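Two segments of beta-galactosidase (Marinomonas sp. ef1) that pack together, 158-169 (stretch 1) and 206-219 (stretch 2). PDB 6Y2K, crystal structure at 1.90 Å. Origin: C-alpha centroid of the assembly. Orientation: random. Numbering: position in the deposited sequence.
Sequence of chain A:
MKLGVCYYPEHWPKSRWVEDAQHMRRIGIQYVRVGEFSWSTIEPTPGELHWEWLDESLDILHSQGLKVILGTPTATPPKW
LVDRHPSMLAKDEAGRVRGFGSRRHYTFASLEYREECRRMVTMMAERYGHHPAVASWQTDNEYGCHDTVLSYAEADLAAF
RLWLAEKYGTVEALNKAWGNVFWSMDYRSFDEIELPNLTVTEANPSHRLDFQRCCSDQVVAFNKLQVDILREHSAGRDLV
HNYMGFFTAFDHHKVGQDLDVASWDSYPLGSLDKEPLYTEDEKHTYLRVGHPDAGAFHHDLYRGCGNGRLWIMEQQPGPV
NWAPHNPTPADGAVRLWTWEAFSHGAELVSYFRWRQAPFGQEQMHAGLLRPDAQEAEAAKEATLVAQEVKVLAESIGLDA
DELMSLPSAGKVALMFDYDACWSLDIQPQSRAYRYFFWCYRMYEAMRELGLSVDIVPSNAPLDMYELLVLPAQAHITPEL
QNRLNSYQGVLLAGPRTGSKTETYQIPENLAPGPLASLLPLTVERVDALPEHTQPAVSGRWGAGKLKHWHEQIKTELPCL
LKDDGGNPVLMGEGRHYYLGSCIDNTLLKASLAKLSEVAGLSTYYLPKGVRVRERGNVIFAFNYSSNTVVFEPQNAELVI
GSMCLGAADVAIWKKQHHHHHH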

# COMPACT_ATOMS: atom_id res chain seq x y z
N ALA A 158 -24.56 -50.26 7.35
CA ALA A 158 -25.12 -51.35 8.14
C ALA A 158 -25.02 -51.04 9.63
O ALA A 158 -26.01 -51.19 10.36
CB ALA A 158 -24.43 -52.66 7.81
N ALA A 159 -23.85 -50.59 10.07
CA ALA A 159 -23.66 -50.19 11.47
C ALA A 159 -24.54 -48.99 11.86
O ALA A 159 -25.07 -48.95 12.98
CB ALA A 159 -22.19 -49.88 11.74
N PHE A 160 -24.71 -48.04 10.94
CA PHE A 160 -25.52 -46.83 11.19
C PHE A 160 -26.99 -47.18 11.42
O PHE A 160 -27.60 -46.73 12.39
CB PHE A 160 -25.34 -45.83 10.04
CG PHE A 160 -25.99 -44.47 10.26
CD1 PHE A 160 -25.91 -43.80 11.48
CD2 PHE A 160 -26.64 -43.83 9.19
CE1 PHE A 160 -26.49 -42.55 11.64
CE2 PHE A 160 -27.21 -42.57 9.35
CZ PHE A 160 -27.13 -41.92 10.58
N ARG A 161 -27.54 -48.04 10.57
CA ARG A 161 -28.94 -48.44 10.73
C ARG A 161 -29.20 -49.18 12.05
O ARG A 161 -30.24 -48.98 12.67
CB ARG A 161 -29.41 -49.26 9.53
CG ARG A 161 -29.43 -48.46 8.24
CD ARG A 161 -29.54 -49.37 7.04
NE ARG A 161 -29.84 -48.60 5.83
CZ ARG A 161 -29.87 -49.11 4.60
NH1 ARG A 161 -29.62 -50.41 4.40
NH2 ARG A 161 -30.16 -48.32 3.57
N LEU A 162 -28.25 -50.02 12.47
CA LEU A 162 -28.34 -50.70 13.78
C LEU A 162 -28.23 -49.71 14.94
O LEU A 162 -28.99 -49.79 15.90
CB LEU A 162 -27.28 -51.79 13.93
CG LEU A 162 -27.42 -53.05 13.07
CD1 LEU A 162 -26.20 -53.95 13.28
CD2 LEU A 162 -28.71 -53.81 13.37
N TRP A 163 -27.28 -48.78 14.83
CA TRP A 163 -27.06 -47.74 15.83
C TRP A 163 -28.29 -46.84 16.01
O TRP A 163 -28.65 -46.50 17.13
CB TRP A 163 -25.82 -46.91 15.44
CG TRP A 163 -25.33 -45.89 16.44
CD1 TRP A 163 -24.32 -46.04 17.36
CD2 TRP A 163 -25.79 -44.55 16.57
NE1 TRP A 163 -24.15 -44.88 18.07
CE2 TRP A 163 -25.03 -43.94 17.60
CE3 TRP A 163 -26.78 -43.79 15.93
CZ2 TRP A 163 -25.23 -42.62 18.00
CZ3 TRP A 163 -26.98 -42.47 16.32
CH2 TRP A 163 -26.21 -41.90 17.35
N LEU A 164 -28.94 -46.48 14.90
CA LEU A 164 -30.16 -45.67 14.94
C LEU A 164 -31.34 -46.39 15.61
O LEU A 164 -32.10 -45.76 16.37
CB LEU A 164 -30.56 -45.22 13.53
CG LEU A 164 -29.66 -44.20 12.82
CD1 LEU A 164 -30.07 -44.08 11.37
CD2 LEU A 164 -29.71 -42.84 13.51
N ALA A 165 -31.51 -47.68 15.32
CA ALA A 165 -32.54 -48.49 15.97
C ALA A 165 -32.33 -48.55 17.48
O ALA A 165 -33.29 -48.40 18.25
CB ALA A 165 -32.61 -49.90 15.37
N GLU A 166 -31.08 -48.74 17.89
CA GLU A 166 -30.71 -48.74 19.32
C GLU A 166 -31.00 -47.40 20.00
O GLU A 166 -31.51 -47.38 21.12
CB GLU A 166 -29.23 -49.13 19.46
CG GLU A 166 -28.69 -49.26 20.88
CD GLU A 166 -29.44 -50.28 21.73
OE1 GLU A 166 -29.87 -51.33 21.19
OE2 GLU A 166 -29.61 -50.02 22.95
N LYS A 167 -30.69 -46.29 19.34
CA LYS A 167 -30.95 -44.96 19.89
C LYS A 167 -32.43 -44.62 19.97
O LYS A 167 -32.89 -44.16 21.00
CB LYS A 167 -30.21 -43.87 19.09
CG LYS A 167 -30.43 -42.47 19.65
CD LYS A 167 -29.49 -41.46 19.01
CE LYS A 167 -29.74 -40.08 19.58
NZ LYS A 167 -28.74 -39.09 19.12
N TYR A 168 -33.16 -44.80 18.87
CA TYR A 168 -34.54 -44.31 18.75
C TYR A 168 -35.65 -45.34 19.02
O TYR A 168 -36.79 -44.95 19.34
CB TYR A 168 -34.74 -43.67 17.37
CG TYR A 168 -33.91 -42.42 17.21
CD1 TYR A 168 -34.25 -41.25 17.89
CD2 TYR A 168 -32.75 -42.42 16.44
CE1 TYR A 168 -33.48 -40.10 17.77
CE2 TYR A 168 -31.97 -41.28 16.32
CZ TYR A 168 -32.33 -40.12 16.99
OH TYR A 168 -31.57 -38.98 16.88
N GLY A 169 -35.35 -46.63 18.85
CA GLY A 169 -36.34 -47.70 19.00
C GLY A 169 -37.22 -47.90 17.77
O GLY A 169 -37.25 -48.99 17.20
N SER A 206 -29.47 -33.19 11.48
CA SER A 206 -29.72 -34.28 12.44
C SER A 206 -29.14 -35.60 11.95
O SER A 206 -28.58 -36.37 12.73
CB SER A 206 -31.22 -34.46 12.69
OG SER A 206 -31.83 -33.26 13.11
N HIS A 207 -29.32 -35.85 10.66
CA HIS A 207 -28.78 -37.01 9.95
C HIS A 207 -27.25 -37.01 10.02
O HIS A 207 -26.63 -38.02 10.36
CB HIS A 207 -29.29 -36.94 8.50
CG HIS A 207 -28.91 -38.10 7.64
ND1 HIS A 207 -29.21 -38.12 6.29
CD2 HIS A 207 -28.26 -39.26 7.90
CE1 HIS A 207 -28.76 -39.25 5.77
NE2 HIS A 207 -28.18 -39.96 6.72
N ARG A 208 -26.65 -35.86 9.72
CA ARG A 208 -25.19 -35.75 9.71
C ARG A 208 -24.60 -35.86 11.12
O ARG A 208 -23.53 -36.46 11.29
CB ARG A 208 -24.75 -34.45 9.05
CG ARG A 208 -25.07 -34.38 7.56
CD ARG A 208 -24.81 -32.99 6.99
NE ARG A 208 -23.39 -32.64 7.06
CZ ARG A 208 -22.89 -31.41 6.99
NH1 ARG A 208 -21.56 -31.25 7.08
NH2 ARG A 208 -23.67 -30.34 6.89
N LEU A 209 -25.28 -35.29 12.11
CA LEU A 209 -24.80 -35.35 13.50
C LEU A 209 -24.85 -36.77 14.09
O LEU A 209 -23.86 -37.24 14.68
CB LEU A 209 -25.56 -34.36 14.38
CG LEU A 209 -25.09 -34.24 15.84
CD1 LEU A 209 -23.60 -33.94 15.93
CD2 LEU A 209 -25.88 -33.18 16.57
N ASP A 210 -25.99 -37.44 13.93
CA ASP A 210 -26.12 -38.85 14.33
C ASP A 210 -25.12 -39.75 13.58
O ASP A 210 -24.56 -40.69 14.18
CB ASP A 210 -27.55 -39.37 14.12
CG ASP A 210 -28.47 -39.07 15.30
OD1 ASP A 210 -28.02 -38.61 16.37
OD2 ASP A 210 -29.68 -39.33 15.15
N PHE A 211 -24.86 -39.46 12.30
CA PHE A 211 -23.84 -40.20 11.56
C PHE A 211 -22.45 -40.03 12.18
O PHE A 211 -21.72 -41.02 12.35
CB PHE A 211 -23.83 -39.84 10.07
CG PHE A 211 -22.90 -40.68 9.26
CD1 PHE A 211 -23.12 -42.05 9.15
CD2 PHE A 211 -21.80 -40.13 8.63
CE1 PHE A 211 -22.26 -42.85 8.42
CE2 PHE A 211 -20.94 -40.93 7.88
CZ PHE A 211 -21.17 -42.29 7.79
N GLN A 212 -22.08 -38.79 12.53
CA GLN A 212 -20.80 -38.52 13.18
C GLN A 212 -20.69 -39.25 14.51
O GLN A 212 -19.66 -39.84 14.81
CB GLN A 212 -20.59 -37.02 13.42
CG GLN A 212 -19.16 -36.62 13.78
CD GLN A 212 -18.29 -36.33 12.56
OE1 GLN A 212 -18.76 -35.85 11.55
NE2 GLN A 212 -16.99 -36.62 12.68
N ARG A 213 -21.76 -39.19 15.29
CA ARG A 213 -21.82 -39.86 16.58
C ARG A 213 -21.64 -41.36 16.43
O ARG A 213 -20.89 -41.98 17.19
CB ARG A 213 -23.15 -39.56 17.28
CG ARG A 213 -23.28 -38.13 17.77
CD ARG A 213 -24.74 -37.74 17.91
NE ARG A 213 -24.95 -36.52 18.70
CZ ARG A 213 -26.13 -35.92 18.86
NH1 ARG A 213 -27.23 -36.39 18.28
NH2 ARG A 213 -26.23 -34.82 19.62
N CYS A 214 -22.31 -41.94 15.43
CA CYS A 214 -22.21 -43.38 15.18
C CYS A 214 -20.79 -43.78 14.79
O CYS A 214 -20.23 -44.71 15.37
CB CYS A 214 -23.22 -43.82 14.10
SG CYS A 214 -23.09 -45.56 13.65
N CYS A 215 -20.21 -43.07 13.82
CA CYS A 215 -18.83 -43.31 13.39
C CYS A 215 -17.83 -43.18 14.56
O CYS A 215 -16.92 -44.01 14.69
CB CYS A 215 -18.44 -42.40 12.22
SG CYS A 215 -19.28 -42.80 10.67
N SER A 216 -18.03 -42.17 15.40
CA SER A 216 -17.20 -42.01 16.59
C SER A 216 -17.36 -43.23 17.51
O SER A 216 -16.37 -43.77 18.00
CB SER A 216 -17.58 -40.73 17.34
OG SER A 216 -16.77 -40.58 18.49
N ASP A 217 -18.59 -43.66 17.73
CA ASP A 217 -18.86 -44.88 18.52
C ASP A 217 -18.19 -46.15 17.96
O ASP A 217 -17.83 -47.03 18.74
CB ASP A 217 -20.36 -45.10 18.70
CG ASP A 217 -20.95 -44.27 19.83
OD1 ASP A 217 -20.21 -43.65 20.61
OD2 ASP A 217 -22.19 -44.26 19.94
N GLN A 218 -18.03 -46.24 16.64
CA GLN A 218 -17.31 -47.37 16.03
C GLN A 218 -15.82 -47.33 16.40
O GLN A 218 -15.19 -48.39 16.57
CB GLN A 218 -17.49 -47.41 14.50
CG GLN A 218 -18.93 -47.39 13.97
CD GLN A 218 -19.91 -48.28 14.74
OE1 GLN A 218 -19.71 -49.49 14.86
NE2 GLN A 218 -20.96 -47.68 15.25
N VAL A 219 -15.24 -46.13 16.53
CA VAL A 219 -13.87 -45.99 17.04
C VAL A 219 -13.80 -46.48 18.49
O VAL A 219 -12.91 -47.24 18.84
CB VAL A 219 -13.32 -44.55 16.92
CG1 VAL A 219 -11.88 -44.47 17.43
CG2 VAL A 219 -13.38 -44.06 15.47

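The two helices, 158-168 and 206-219, cross steeply, their N-to-C directions 105° apart and their axes 9.9 Å apart at closest approach, and together they bury 553 Å². The backbones come nearest at Phe160 and Cys214, whose CA atoms are 6.2 Å apart, and there Cys214 SG lies 3.7 Å from Phe160 CA.

Polar contacts converge on Asp210, which is buried and sits among Lys167, Tyr168, Leu164 and Trp163. Asp210 OD1 accepts a hydrogen bond from Lys167 NZ at 2.9 Å, part of a salt bridge, and the all-t side chain of Lys167 is fully extended to reach it. Within its own helix, Arg213 NH1 forms a second salt bridge to Asp210 OD1 at 3.0 Å. Both cationic groups thus converge on one carboxylate oxygen, Asp210 OD1, and lie close together, Lys167 NZ and Arg213 NH1 being 3.2 Å apart; the negative charge offsets their repulsion. The other oxygen, Asp210 OD2, accepts a short hydrogen bond from Tyr168 OH at 2.6 Å. Farther along the second helix, Trp163 NE1 donates to Asp217 OD2 at 2.8 Å with a nearly linear angle of 171°, so the indole satisfies its one polar group while its rings pack against the helix.

Aromatic and apolar packing fills the rest. Phe160, buried with chi1 t, inserts among His207, Asp210, Phe211 and Cys214. Phe211 presents its edge to the Phe160 face, with centroids 5.2 Å apart and planes at 79°, whereas the His207 ring meets Phe160 rim to rim, Phe160 CE2 lying 3.8 Å from His207 CD2. Cys214 serves both aromatic residues: its CB lies 3.8 Å from Phe160 CD1 and also covers the five-membered ring of Trp163 in a CH-pi contact, while its SG reaches Trp163 CB at 3.5 Å.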